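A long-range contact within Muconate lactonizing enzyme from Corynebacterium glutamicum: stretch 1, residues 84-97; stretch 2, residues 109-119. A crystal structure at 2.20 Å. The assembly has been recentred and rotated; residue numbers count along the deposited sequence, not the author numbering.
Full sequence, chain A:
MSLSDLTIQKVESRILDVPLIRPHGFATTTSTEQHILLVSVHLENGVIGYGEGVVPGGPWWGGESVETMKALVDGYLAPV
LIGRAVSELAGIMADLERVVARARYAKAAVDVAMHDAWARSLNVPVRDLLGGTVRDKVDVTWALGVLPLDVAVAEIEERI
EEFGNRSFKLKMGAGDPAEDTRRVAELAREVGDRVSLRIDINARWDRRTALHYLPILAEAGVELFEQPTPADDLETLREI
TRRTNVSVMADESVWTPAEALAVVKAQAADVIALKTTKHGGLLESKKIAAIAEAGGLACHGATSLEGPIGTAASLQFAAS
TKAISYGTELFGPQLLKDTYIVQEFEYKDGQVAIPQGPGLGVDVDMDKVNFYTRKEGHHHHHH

Stretch 1 84-97: RAVSELAGIMADLE
Stretch 2 (109-119) AVDVAMHDAWA

How do the two backbones lie? Residues 109-119 are helical throughout, while stretch 1 passes from an extended Arg84-Ala85 through a 3-10 segment at Val86-Ser87 into a helix that runs on past the stretch. The helices run nearly antiparallel, at 165°, with axes 10.7 Å apart at closest approach; CA of Val86 lies 6.1 Å from CA of Met114, and CA of Met93 7.1 Å from CA of Asp111.

What fills the centre? Selenomethionine Met114 (m, t, p) has its CA-CB bond pointing toward stretch 1, and its unbranched, flexible chain puts CE 3.4 Å from Val86 CG2 and 3.5 Å from Ile92 CD1. Leu89 (chi1 t, chi2 3°) is a knob among Asp111, Met114, His115 and Trp118; its CD2 covers one His115 face, 3.6 Å from the ring centroid. Val86, Leu89 and Met114 are buried and apolar, suiting a contact without hydrogen bonds.

How is Trp118 used? With chi1 t and chi2 15°, its broad indole offers a face to the 3-10 turn: Ser87 CA sits 3.6 Å from the six-membered ring centroid. Val86 CG1 (chi1 p) makes an apolar contact, 3.6 Å from Trp118 CD1.

What closes the other end? Selenomethionine Met93 (m, m, p) curls its tip inward, CE 3.8 Å from Val110 CG1 and SE 3.8 Å from Asp111 CB. Buried Asp111 has its carboxylate oxygens hydrogen-bonded elsewhere in the structure. The contact buries 594 Å², both sides summed, with no hydrogen bond across it.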

ATOM      1  N   ARG A  84       7.366  23.754   0.312  1.00 57.69           N
ATOM      2  CA  ARG A  84       6.147  22.952   0.427  1.00 56.21           C
ATOM      3  C   ARG A  84       6.032  22.321   1.803  1.00 55.80           C
ATOM      4  O   ARG A  84       7.041  22.083   2.462  1.00 56.45           O
ATOM      5  CB  ARG A  84       6.128  21.857  -0.643  1.00 55.71           C
ATOM      6  CG  ARG A  84       6.133  22.396  -2.060  1.00 53.97           C
ATOM      7  CD  ARG A  84       6.171  21.286  -3.093  1.00 52.76           C
ATOM      8  NE  ARG A  84       4.942  20.496  -3.103  1.00 53.05           N
ATOM      9  CZ  ARG A  84       4.705  19.514  -3.966  1.00 53.35           C
ATOM     10  NH1 ARG A  84       5.615  19.207  -4.885  1.00 51.97           N
ATOM     11  NH2 ARG A  84       3.562  18.840  -3.915  1.00 51.80           N
ATOM     12  N   ALA A  85       4.803  22.056   2.237  1.00 54.15           N
ATOM     13  CA  ALA A  85       4.574  21.442   3.542  1.00 53.39           C
ATOM     14  C   ALA A  85       4.978  19.971   3.487  1.00 52.78           C
ATOM     15  O   ALA A  85       4.727  19.290   2.495  1.00 53.63           O
ATOM     16  CB  ALA A  85       3.101  21.569   3.932  1.00 51.41           C
ATOM     17  N   VAL A  86       5.602  19.482   4.552  1.00 51.98           N
ATOM     18  CA  VAL A  86       6.036  18.093   4.605  1.00 50.21           C
ATOM     19  C   VAL A  86       4.805  17.186   4.627  1.00 50.63           C
ATOM     20  O   VAL A  86       4.900  15.984   4.368  1.00 50.70           O
ATOM     21  CB  VAL A  86       6.908  17.827   5.860  1.00 49.57           C
ATOM     22  CG1 VAL A  86       6.038  17.765   7.094  1.00 50.83           C
ATOM     23  CG2 VAL A  86       7.699  16.532   5.694  1.00 50.66           C
ATOM     24  N   SER A  87       3.650  17.776   4.931  1.00 48.47           N
ATOM     25  CA  SER A  87       2.401  17.035   4.982  1.00 48.35           C
ATOM     26  C   SER A  87       1.871  16.770   3.570  1.00 47.79           C
ATOM     27  O   SER A  87       0.774  16.250   3.396  1.00 49.05           O
ATOM     28  CB  SER A  87       1.355  17.801   5.809  1.00 47.14           C
ATOM     29  OG  SER A  87       0.982  19.019   5.185  1.00 42.75           O
ATOM     30  N   GLU A  88       2.658  17.147   2.567  1.00 48.79           N
ATOM     31  CA  GLU A  88       2.309  16.919   1.164  1.00 48.37           C
ATOM     32  C   GLU A  88       3.154  15.746   0.674  1.00 46.04           C
ATOM     33  O   GLU A  88       3.277  15.511  -0.524  1.00 46.41           O
ATOM     34  CB  GLU A  88       2.645  18.139   0.309  1.00 49.46           C
ATOM     35  CG  GLU A  88       1.688  19.298   0.435  1.00 53.46           C
ATOM     36  CD  GLU A  88       2.128  20.483  -0.395  1.00 53.92           C
ATOM     37  OE1 GLU A  88       2.244  20.344  -1.630  1.00 52.88           O
ATOM     38  OE2 GLU A  88       2.363  21.558   0.194  1.00 59.58           O
ATOM     39  N   LEU A  89       3.743  15.037   1.625  1.00 45.26           N
ATOM     40  CA  LEU A  89       4.609  13.898   1.364  1.00 45.50           C
ATOM     41  C   LEU A  89       4.259  13.135   0.077  1.00 46.56           C
ATOM     42  O   LEU A  89       5.004  13.201  -0.910  1.00 46.54           O
ATOM     43  CB  LEU A  89       4.577  12.968   2.588  1.00 45.47           C
ATOM     44  CG  LEU A  89       5.459  11.722   2.738  1.00 44.89           C
ATOM     45  CD1 LEU A  89       6.423  11.552   1.575  1.00 44.07           C
ATOM     46  CD2 LEU A  89       6.197  11.832   4.051  1.00 42.34           C
ATOM     47  N   ALA A  90       3.128  12.435   0.075  1.00 44.19           N
ATOM     48  CA  ALA A  90       2.724  11.664  -1.100  1.00 45.28           C
ATOM     49  C   ALA A  90       2.744  12.453  -2.408  1.00 44.69           C
ATOM     50  O   ALA A  90       3.182  11.938  -3.437  1.00 44.63           O
ATOM     51  CB  ALA A  90       1.344  11.057  -0.882  1.00 45.78           C
ATOM     52  N   GLY A  91       2.275  13.697  -2.377  1.00 43.98           N
ATOM     53  CA  GLY A  91       2.260  14.502  -3.588  1.00 42.39           C
ATOM     54  C   GLY A  91       3.654  14.873  -4.067  1.00 43.10           C
ATOM     55  O   GLY A  91       3.922  14.930  -5.269  1.00 42.37           O
ATOM     56  N   ILE A  92       4.549  15.128  -3.120  1.00 43.73           N
ATOM     57  CA  ILE A  92       5.915  15.494  -3.453  1.00 43.14           C
ATOM     58  C   ILE A  92       6.615  14.299  -4.090  1.00 44.35           C
ATOM     59  O   ILE A  92       7.277  14.440  -5.120  1.00 43.58           O
ATOM     60  CB  ILE A  92       6.668  15.967  -2.192  1.00 44.63           C
ATOM     61  CG1 ILE A  92       6.026  17.265  -1.679  1.00 44.69           C
ATOM     62  CG2 ILE A  92       8.139  16.175  -2.503  1.00 43.80           C
ATOM     63  CD1 ILE A  92       6.566  17.741  -0.359  1.00 46.73           C
HETATM   64  N   MSE A  93       6.452  13.118  -3.491  1.00 44.42           N
HETATM   65  CA  MSE A  93       7.071  11.912  -4.037  1.00 44.92           C
HETATM   66  C   MSE A  93       6.610  11.711  -5.475  1.00 41.35           C
HETATM   67  O   MSE A  93       7.391  11.317  -6.337  1.00 39.65           O
HETATM   68  CB  MSE A  93       6.714  10.686  -3.188  1.00 46.31           C
HETATM   69  CG  MSE A  93       7.287  10.723  -1.779  1.00 50.53           C
HETATM   70 SE   MSE A  93       9.228  10.926  -1.747  1.00 57.37          SE
HETATM   71  CE  MSE A  93       9.336  12.862  -1.797  1.00 60.67           C
ATOM     72  N   ALA A  94       5.341  12.000  -5.733  1.00 42.13           N
ATOM     73  CA  ALA A  94       4.804  11.858  -7.082  1.00 41.47           C
ATOM     74  C   ALA A  94       5.456  12.871  -8.019  1.00 42.76           C
ATOM     75  O   ALA A  94       5.727  12.562  -9.176  1.00 42.04           O
ATOM     76  CB  ALA A  94       3.295  12.049  -7.075  1.00 42.02           C
ATOM     77  N   ASP A  95       5.720  14.080  -7.527  1.00 42.20           N
ATOM     78  CA  ASP A  95       6.342  15.085  -8.373  1.00 42.88           C
ATOM     79  C   ASP A  95       7.820  14.810  -8.631  1.00 41.98           C
ATOM     80  O   ASP A  95       8.374  15.317  -9.599  1.00 41.76           O
ATOM     81  CB  ASP A  95       6.176  16.487  -7.777  1.00 44.43           C
ATOM     82  CG  ASP A  95       4.729  16.945  -7.766  1.00 46.73           C
ATOM     83  OD1 ASP A  95       4.011  16.693  -8.757  1.00 47.43           O
ATOM     84  OD2 ASP A  95       4.310  17.563  -6.770  1.00 48.23           O
ATOM     85  N   LEU A  96       8.464  14.024  -7.773  1.00 41.14           N
ATOM     86  CA  LEU A  96       9.871  13.721  -7.992  1.00 42.54           C
ATOM     87  C   LEU A  96      10.048  12.998  -9.327  1.00 43.65           C
ATOM     88  O   LEU A  96      11.027  13.222 -10.038  1.00 43.13           O
ATOM     89  CB  LEU A  96      10.430  12.855  -6.861  1.00 42.04           C
ATOM     90  CG  LEU A  96      10.395  13.434  -5.445  1.00 44.13           C
ATOM     91  CD1 LEU A  96      11.282  12.583  -4.537  1.00 39.32           C
ATOM     92  CD2 LEU A  96      10.883  14.889  -5.463  1.00 43.78           C
ATOM     93  N   GLU A  97       9.091  12.132  -9.659  1.00 44.61           N
ATOM     94  CA  GLU A  97       9.128  11.370 -10.905  1.00 44.95           C
ATOM     95  C   GLU A  97       9.239  12.272 -12.130  1.00 45.88           C
ATOM     96  O   GLU A  97       9.813  11.881 -13.149  1.00 45.05           O
ATOM     97  CB  GLU A  97       7.871  10.500 -11.040  1.00 42.72           C
ATOM     98  CG  GLU A  97       7.723   9.461  -9.955  1.00 40.47           C
ATOM     99  CD  GLU A  97       8.958   8.598  -9.830  1.00 42.90           C
ATOM    100  OE1 GLU A  97       9.373   7.994 -10.850  1.00 39.92           O
ATOM    101  OE2 GLU A  97       9.514   8.532  -8.713  1.00 40.79           O
ATOM    102  N   ALA A 109      15.910   8.278   0.413  1.00 41.81           N
ATOM    103  CA  ALA A 109      16.412   9.160   1.459  1.00 42.29           C
ATOM    104  C   ALA A 109      15.467  10.337   1.639  1.00 41.81           C
ATOM    105  O   ALA A 109      15.113  10.685   2.763  1.00 42.21           O
ATOM    106  CB  ALA A 109      17.811   9.655   1.115  1.00 43.05           C
ATOM    107  N   VAL A 110      15.048  10.941   0.531  1.00 40.67           N
ATOM    108  CA  VAL A 110      14.137  12.079   0.595  1.00 41.72           C
ATOM    109  C   VAL A 110      12.825  11.667   1.273  1.00 41.18           C
ATOM    110  O   VAL A 110      12.282  12.392   2.113  1.00 37.34           O
ATOM    111  CB  VAL A 110      13.824  12.634  -0.814  1.00 42.59           C
ATOM    112  CG1 VAL A 110      12.888  13.835  -0.705  1.00 42.76           C
ATOM    113  CG2 VAL A 110      15.112  13.031  -1.516  1.00 43.57           C
ATOM    114  N   ASP A 111      12.331  10.490   0.912  1.00 40.75           N
ATOM    115  CA  ASP A 111      11.098   9.969   1.489  1.00 41.05           C
ATOM    116  C   ASP A 111      11.226   9.804   3.008  1.00 41.22           C
ATOM    117  O   ASP A 111      10.407  10.319   3.762  1.00 38.66           O
ATOM    118  CB  ASP A 111      10.752   8.625   0.823  1.00 41.08           C
ATOM    119  CG  ASP A 111       9.601   7.900   1.507  1.00 39.86           C
ATOM    120  OD1 ASP A 111       9.780   7.458   2.660  1.00 39.68           O
ATOM    121  OD2 ASP A 111       8.523   7.762   0.885  1.00 41.89           O
ATOM    122  N   VAL A 112      12.254   9.088   3.453  1.00 41.76           N
ATOM    123  CA  VAL A 112      12.453   8.857   4.879  1.00 43.68           C
ATOM    124  C   VAL A 112      12.674  10.147   5.667  1.00 44.73           C
ATOM    125  O   VAL A 112      12.157  10.293   6.772  1.00 44.61           O
ATOM    126  CB  VAL A 112      13.636   7.910   5.129  1.00 42.71           C
ATOM    127  CG1 VAL A 112      13.948   7.840   6.620  1.00 43.31           C
ATOM    128  CG2 VAL A 112      13.290   6.517   4.615  1.00 43.08           C
ATOM    129  N   ALA A 113      13.438  11.076   5.101  1.00 46.53           N
ATOM    130  CA  ALA A 113      13.698  12.352   5.764  1.00 47.85           C
ATOM    131  C   ALA A 113      12.378  13.086   5.986  1.00 47.82           C
ATOM    132  O   ALA A 113      12.153  13.656   7.049  1.00 49.18           O
ATOM    133  CB  ALA A 113      14.642  13.210   4.921  1.00 45.77           C
HETATM  134  N   MSE A 114      11.506  13.058   4.984  1.00 48.39           N
HETATM  135  CA  MSE A 114      10.213  13.716   5.091  1.00 49.17           C
HETATM  136  C   MSE A 114       9.314  13.055   6.130  1.00 49.01           C
HETATM  137  O   MSE A 114       8.592  13.735   6.861  1.00 48.64           O
HETATM  138  CB  MSE A 114       9.520  13.748   3.731  1.00 50.79           C
HETATM  139  CG  MSE A 114      10.148  14.748   2.786  1.00 53.54           C
HETATM  140 SE   MSE A 114       8.981  15.217   1.335  1.00 62.49          SE
HETATM  141  CE  MSE A 114       7.423  15.718   2.355  1.00 58.87           C
ATOM    142  N   HIS A 115       9.365  11.732   6.198  1.00 48.51           N
ATOM    143  CA  HIS A 115       8.564  10.997   7.162  1.00 48.57           C
ATOM    144  C   HIS A 115       9.033  11.340   8.569  1.00 50.05           C
ATOM    145  O   HIS A 115       8.220  11.576   9.463  1.00 48.19           O
ATOM    146  CB  HIS A 115       8.690   9.491   6.925  1.00 48.87           C
ATOM    147  CG  HIS A 115       7.733   8.955   5.903  1.00 50.64           C
ATOM    148  ND1 HIS A 115       6.459   8.535   6.224  1.00 50.13           N
ATOM    149  CD2 HIS A 115       7.857   8.789   4.565  1.00 50.18           C
ATOM    150  CE1 HIS A 115       5.841   8.133   5.128  1.00 49.64           C
ATOM    151  NE2 HIS A 115       6.668   8.278   4.107  1.00 51.98           N
ATOM    152  N   ASP A 116      10.348  11.363   8.763  1.00 49.74           N
ATOM    153  CA  ASP A 116      10.917  11.684  10.068  1.00 51.05           C
ATOM    154  C   ASP A 116      10.482  13.093  10.500  1.00 50.12           C
ATOM    155  O   ASP A 116       9.889  13.270  11.561  1.00 49.56           O
ATOM    156  CB  ASP A 116      12.451  11.575   9.999  1.00 50.97           C
ATOM    157  CG  ASP A 116      13.113  11.538  11.375  1.00 51.68           C
ATOM    158  OD1 ASP A 116      12.530  10.969  12.327  1.00 48.85           O
ATOM    159  OD2 ASP A 116      14.244  12.056  11.493  1.00 54.03           O
ATOM    160  N   ALA A 117      10.754  14.083   9.655  1.00 50.70           N
ATOM    161  CA  ALA A 117      10.397  15.468   9.943  1.00 51.71           C
ATOM    162  C   ALA A 117       8.918  15.638  10.293  1.00 52.02           C
ATOM    163  O   ALA A 117       8.566  16.425  11.175  1.00 51.21           O
ATOM    164  CB  ALA A 117      10.755  16.352   8.747  1.00 51.51           C
ATOM    165  N   TRP A 118       8.058  14.896   9.605  1.00 51.72           N
ATOM    166  CA  TRP A 118       6.615  14.970   9.832  1.00 51.92           C
ATOM    167  C   TRP A 118       6.185  14.252  11.119  1.00 51.36           C
ATOM    168  O   TRP A 118       5.408  14.791  11.911  1.00 50.72           O
ATOM    169  CB  TRP A 118       5.884  14.381   8.620  1.00 53.97           C
ATOM    170  CG  TRP A 118       4.444  14.792   8.479  1.00 57.67           C
ATOM    171  CD1 TRP A 118       3.810  15.817   9.123  1.00 58.80           C
ATOM    172  CD2 TRP A 118       3.478  14.222   7.588  1.00 58.97           C
ATOM    173  NE1 TRP A 118       2.511  15.923   8.686  1.00 58.64           N
ATOM    174  CE2 TRP A 118       2.281  14.956   7.743  1.00 58.93           C
ATOM    175  CE3 TRP A 118       3.510  13.162   6.670  1.00 58.03           C
ATOM    176  CZ2 TRP A 118       1.124  14.663   7.015  1.00 59.19           C
ATOM    177  CZ3 TRP A 118       2.362  12.872   5.947  1.00 58.04           C
ATOM    178  CH2 TRP A 118       1.185  13.621   6.124  1.00 59.41           C
ATOM    179  N   ALA A 119       6.691  13.041  11.332  1.00 49.79           N
ATOM    180  CA  ALA A 119       6.342  12.279  12.525  1.00 50.08           C
ATOM    181  C   ALA A 119       6.802  12.991  13.804  1.00 51.36           C
ATOM    182  O   ALA A 119       6.126  12.934  14.832  1.00 49.82           O
ATOM    183  CB  ALA A 119       6.945  10.883  12.451  1.00 48.62           C
TER